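Local atomic coordinates of 4-hydroxythreonine-4-phosphate dehydrogenase (PDB entry 6XMY), a protein that probably catalyses the NAD(P)-dependent oxidation of 4-(phosphooxy)-L-threonine, a step in pyridoxine 5'-phosphate biosynthesis, with a divalent metal ion as cofactor. Residues 178-188 and 227-238. Sequence-based numbering, arbitrary orientation.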
loop_
_atom_site.group_PDB
_atom_site.type_symbol
_atom_site.label_atom_id
_atom_site.label_comp_id
_atom_site.label_asym_id
_atom_site.label_seq_id
_atom_site.Cartn_x
_atom_site.Cartn_y
_atom_site.Cartn_z
ATOM N N ILE A 178 -12.147 13.916 10.663
ATOM C CA ILE A 178 -10.916 14.698 10.751
ATOM C C ILE A 178 -10.955 15.563 12.002
ATOM O O ILE A 178 -11.738 16.513 12.096
ATOM C CB ILE A 178 -10.683 15.539 9.492
ATOM C CG1 ILE A 178 -10.494 14.619 8.282
ATOM C CG2 ILE A 178 -9.480 16.471 9.696
ATOM C CD1 ILE A 178 -10.593 15.331 6.967
ATOM N N SER A 179 -10.095 15.239 12.956
ATOM C CA SER A 179 -9.896 16.030 14.158
ATOM C C SER A 179 -8.474 16.574 14.141
ATOM O O SER A 179 -7.615 16.094 13.396
ATOM C CB SER A 179 -10.083 15.170 15.407
ATOM O OG SER A 179 -9.110 14.144 15.453
ATOM N N SER A 180 -8.226 17.582 14.981
ATOM C CA SER A 180 -6.865 18.096 15.101
ATOM C C SER A 180 -5.907 16.996 15.559
ATOM O O SER A 180 -4.796 16.873 15.029
ATOM C CB SER A 180 -6.829 19.286 16.061
ATOM O OG SER A 180 -7.576 20.383 15.550
ATOM N N LEU A 181 -6.332 16.175 16.526
ATOM C CA LEU A 181 -5.480 15.098 17.024
ATOM C C LEU A 181 -5.134 14.101 15.928
ATOM O O LEU A 181 -3.996 13.630 15.850
ATOM C CB LEU A 181 -6.163 14.390 18.193
ATOM C CG LEU A 181 -5.985 15.037 19.563
ATOM C CD1 LEU A 181 -6.569 14.144 20.649
ATOM C CD2 LEU A 181 -4.509 15.295 19.826
ATOM N N LEU A 182 -6.097 13.766 15.067
ATOM C CA LEU A 182 -5.806 12.820 13.994
ATOM C C LEU A 182 -4.767 13.385 13.036
ATOM O O LEU A 182 -3.826 12.688 12.647
ATOM C CB LEU A 182 -7.081 12.439 13.239
ATOM C CG LEU A 182 -6.844 11.527 12.023
ATOM C CD1 LEU A 182 -6.328 10.157 12.444
ATOM C CD2 LEU A 182 -8.117 11.389 11.210
ATOM N N ILE A 183 -4.922 14.657 12.651
ATOM C CA ILE A 183 -3.957 15.290 11.753
ATOM C C ILE A 183 -2.569 15.275 12.374
ATOM O O ILE A 183 -1.573 14.948 11.713
ATOM C CB ILE A 183 -4.405 16.722 11.417
ATOM C CG1 ILE A 183 -5.703 16.699 10.602
ATOM C CG2 ILE A 183 -3.313 17.456 10.658
ATOM C CD1 ILE A 183 -6.303 18.070 10.432
ATOM N N ILE A 184 -2.487 15.622 13.661
ATOM C CA ILE A 184 -1.205 15.613 14.365
ATOM C C ILE A 184 -0.577 14.223 14.335
ATOM O O ILE A 184 0.607 14.065 14.013
ATOM C CB ILE A 184 -1.389 16.129 15.802
ATOM C CG1 ILE A 184 -1.729 17.624 15.784
ATOM C CG2 ILE A 184 -0.131 15.866 16.624
ATOM C CD1 ILE A 184 -2.390 18.107 17.051
ATOM N N LYS A 185 -1.359 13.197 14.670
ATOM C CA LYS A 185 -0.804 11.853 14.762
ATOM C C LYS A 185 -0.379 11.341 13.396
ATOM O O LYS A 185 0.667 10.691 13.264
ATOM C CB LYS A 185 -1.827 10.923 15.403
ATOM C CG LYS A 185 -1.989 11.187 16.889
ATOM C CD LYS A 185 -3.146 10.406 17.473
ATOM C CE LYS A 185 -3.266 10.651 18.968
ATOM N NZ LYS A 185 -4.421 9.921 19.554
ATOM N N VAL A 186 -1.183 11.624 12.367
ATOM C CA VAL A 186 -0.828 11.228 11.008
ATOM C C VAL A 186 0.469 11.899 10.579
ATOM O O VAL A 186 1.381 11.252 10.044
ATOM C CB VAL A 186 -1.979 11.554 10.042
ATOM C CG1 VAL A 186 -1.487 11.550 8.599
ATOM C CG2 VAL A 186 -3.110 10.561 10.239
ATOM N N ILE A 187 0.556 13.218 10.777
ATOM C CA ILE A 187 1.736 13.935 10.311
ATOM C C ILE A 187 2.968 13.623 11.168
ATOM O O ILE A 187 4.090 13.571 10.647
ATOM C CB ILE A 187 1.441 15.437 10.123
ATOM C CG1 ILE A 187 0.363 15.597 9.042
ATOM C CG2 ILE A 187 2.709 16.189 9.722
ATOM C CD1 ILE A 187 -0.030 17.042 8.743
ATOM N N GLN A 188 2.789 13.356 12.469
ATOM C CA GLN A 188 3.919 12.879 13.272
ATOM C C GLN A 188 4.477 11.581 12.697
ATOM O O GLN A 188 5.695 11.427 12.543
ATOM C CB GLN A 188 3.487 12.659 14.725
ATOM C CG GLN A 188 3.383 13.920 15.576
ATOM C CD GLN A 188 2.742 13.653 16.930
ATOM O OE1 GLN A 188 2.134 12.601 17.153
ATOM N NE2 GLN A 188 2.870 14.605 17.840
ATOM N N ILE A 227 -9.976 23.320 12.857
ATOM C CA ILE A 227 -9.375 21.990 12.988
ATOM C C ILE A 227 -7.971 21.943 12.395
ATOM O O ILE A 227 -7.009 21.544 13.061
ATOM C CB ILE A 227 -10.261 20.917 12.321
ATOM C CG1 ILE A 227 -11.638 20.852 12.983
ATOM C CG2 ILE A 227 -9.568 19.560 12.342
ATOM C CD1 ILE A 227 -11.628 20.224 14.350
ATOM N N ILE A 228 -7.845 22.323 11.122
ATOM C CA ILE A 228 -6.594 22.066 10.406
ATOM C C ILE A 228 -5.495 23.034 10.826
ATOM O O ILE A 228 -4.400 22.616 11.211
ATOM C CB ILE A 228 -6.802 22.035 8.885
ATOM C CG1 ILE A 228 -7.813 20.943 8.526
ATOM C CG2 ILE A 228 -5.460 21.800 8.191
ATOM C CD1 ILE A 228 -8.226 20.936 7.060
ATOM N N THR A 229 -5.754 24.336 10.750
ATOM C CA THR A 229 -4.740 25.295 11.170
ATOM C C THR A 229 -4.296 25.095 12.611
ATOM O O THR A 229 -3.080 25.134 12.854
ATOM C CB THR A 229 -5.189 26.730 10.855
ATOM O OG1 THR A 229 -5.119 26.931 9.441
ATOM C CG2 THR A 229 -4.303 27.751 11.576
ATOM N N PRO A 230 -5.185 24.869 13.588
ATOM C CA PRO A 230 -4.692 24.548 14.937
ATOM C C PRO A 230 -3.774 23.339 14.969
ATOM O O PRO A 230 -2.737 23.372 15.646
ATOM C CB PRO A 230 -5.986 24.339 15.738
ATOM C CG PRO A 230 -6.984 25.216 15.045
ATOM C CD PRO A 230 -6.648 25.078 13.581
ATOM N N ALA A 231 -4.120 22.272 14.245
ATOM C CA ALA A 231 -3.247 21.105 14.188
ATOM C C ALA A 231 -1.888 21.450 13.588
ATOM O O ALA A 231 -0.854 21.002 14.088
ATOM C CB ALA A 231 -3.911 19.989 13.379
ATOM N N LEU A 232 -1.867 22.228 12.506
ATOM C CA LEU A 232 -0.597 22.575 11.879
ATOM C C LEU A 232 0.237 23.482 12.777
ATOM O O LEU A 232 1.471 23.383 12.793
ATOM C CB LEU A 232 -0.831 23.217 10.510
ATOM C CG LEU A 232 -1.581 22.343 9.493
ATOM C CD1 LEU A 232 -1.725 23.044 8.148
ATOM C CD2 LEU A 232 -0.881 20.989 9.333
ATOM N N ASN A 233 -0.411 24.388 13.516
ATOM C CA ASN A 233 0.319 25.194 14.491
ATOM C C ASN A 233 0.967 24.318 15.558
ATOM O O ASN A 233 2.122 24.547 15.945
ATOM C CB ASN A 233 -0.620 26.202 15.151
ATOM C CG ASN A 233 -1.015 27.323 14.220
ATOM O OD1 ASN A 233 -0.366 27.557 13.201
ATOM N ND2 ASN A 233 -2.079 28.037 14.573
ATOM N N THR A 234 0.236 23.311 16.047
ATOM C CA THR A 234 0.802 22.392 17.031
ATOM C C THR A 234 2.003 21.665 16.451
ATOM O O THR A 234 3.054 21.561 17.097
ATOM C CB THR A 234 -0.272 21.398 17.477
ATOM O OG1 THR A 234 -1.316 22.104 18.161
ATOM C CG2 THR A 234 0.312 20.339 18.405
ATOM N N LEU A 235 1.874 21.172 15.218
ATOM C CA LEU A 235 2.981 20.470 14.574
ATOM C C LEU A 235 4.192 21.377 14.383
ATOM O O LEU A 235 5.330 20.958 14.626
ATOM C CB LEU A 235 2.513 19.895 13.238
ATOM C CG LEU A 235 1.580 18.699 13.404
ATOM C CD1 LEU A 235 0.759 18.512 12.142
ATOM C CD2 LEU A 235 2.362 17.439 13.697
ATOM N N LYS A 236 3.969 22.621 13.948
ATOM C CA LYS A 236 5.071 23.571 13.822
ATOM C C LYS A 236 5.790 23.764 15.149
ATOM O O LYS A 236 7.023 23.834 15.190
ATOM C CB LYS A 236 4.551 24.917 13.305
ATOM C CG LYS A 236 4.217 24.932 11.828
ATOM C CD LYS A 236 3.505 26.238 11.462
ATOM C CE LYS A 236 3.110 26.293 9.994
ATOM N NZ LYS A 236 2.196 27.442 9.705
ATOM N N ASN A 237 5.038 23.853 16.246
ATOM C CA ASN A 237 5.665 24.033 17.550
ATOM C C ASN A 237 6.280 22.752 18.098
ATOM O O ASN A 237 6.979 22.806 19.116
ATOM C CB ASN A 237 4.684 24.654 18.545
ATOM C CG ASN A 237 4.444 26.120 18.271
ATOM O OD1 ASN A 237 5.135 26.725 17.452
ATOM N ND2 ASN A 237 3.468 26.701 18.954
ATOM N N GLN A 238 6.036 21.611 17.456
ATOM C CA GLN A 238 6.823 20.408 17.689
ATOM C C GLN A 238 8.027 20.324 16.762
ATOM O O GLN A 238 8.783 19.348 16.832
ATOM C CB GLN A 238 5.949 19.159 17.528
ATOM C CG GLN A 238 4.806 19.102 18.518
ATOM C CD GLN A 238 3.889 17.936 18.274
ATOM O OE1 GLN A 238 4.124 17.132 17.374
ATOM N NE2 GLN A 238 2.835 17.829 19.075
#
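Leu-235 enters helix 180-188 as a knob, in a hole formed by Ile-183, Ile-184, Ile-187 and Gln-188. Its two methyls divide the work: CD1 presses on Ile-187, 3.7 Å from that residue's CB, with the two side chains at about a right angle, while CD2 lies 3.8 Å from the backbone O of Ile-184. One turn earlier, the small Ala-231 lets the backbones close in, its CB lying 3.6 Å from Ser-180 O and against CG2 of Ile-183. With CG1 set beside its own backbone N (chi1 -66°), Ile-183 extends CD1 to Ile-228 CG1, 3.8 Å away and again crosswise. CD1 of Ile-184 meets the CG2 methyl of Thr-234.

Polar links close both ends. Ser-180 OG donates to Ile-227 O (2.8 Å), approaching a lone pair within the carbonyl plane; this oxygen also accepts from Ala-231 N. At the far end the amides of Gln-188 and Gln-238 are nearly coplanar, and Gln-188 NE2 donates to Gln-238 OE1 (2.9 Å), almost straight at 172°. Ile-187 and Leu-232 continue onto Val-207 and Val-242 of neighbouring strands, so the two helices, crossing at -41°, form a layer against parallel strands 204-208 and 241-246, as in an alpha/beta fold.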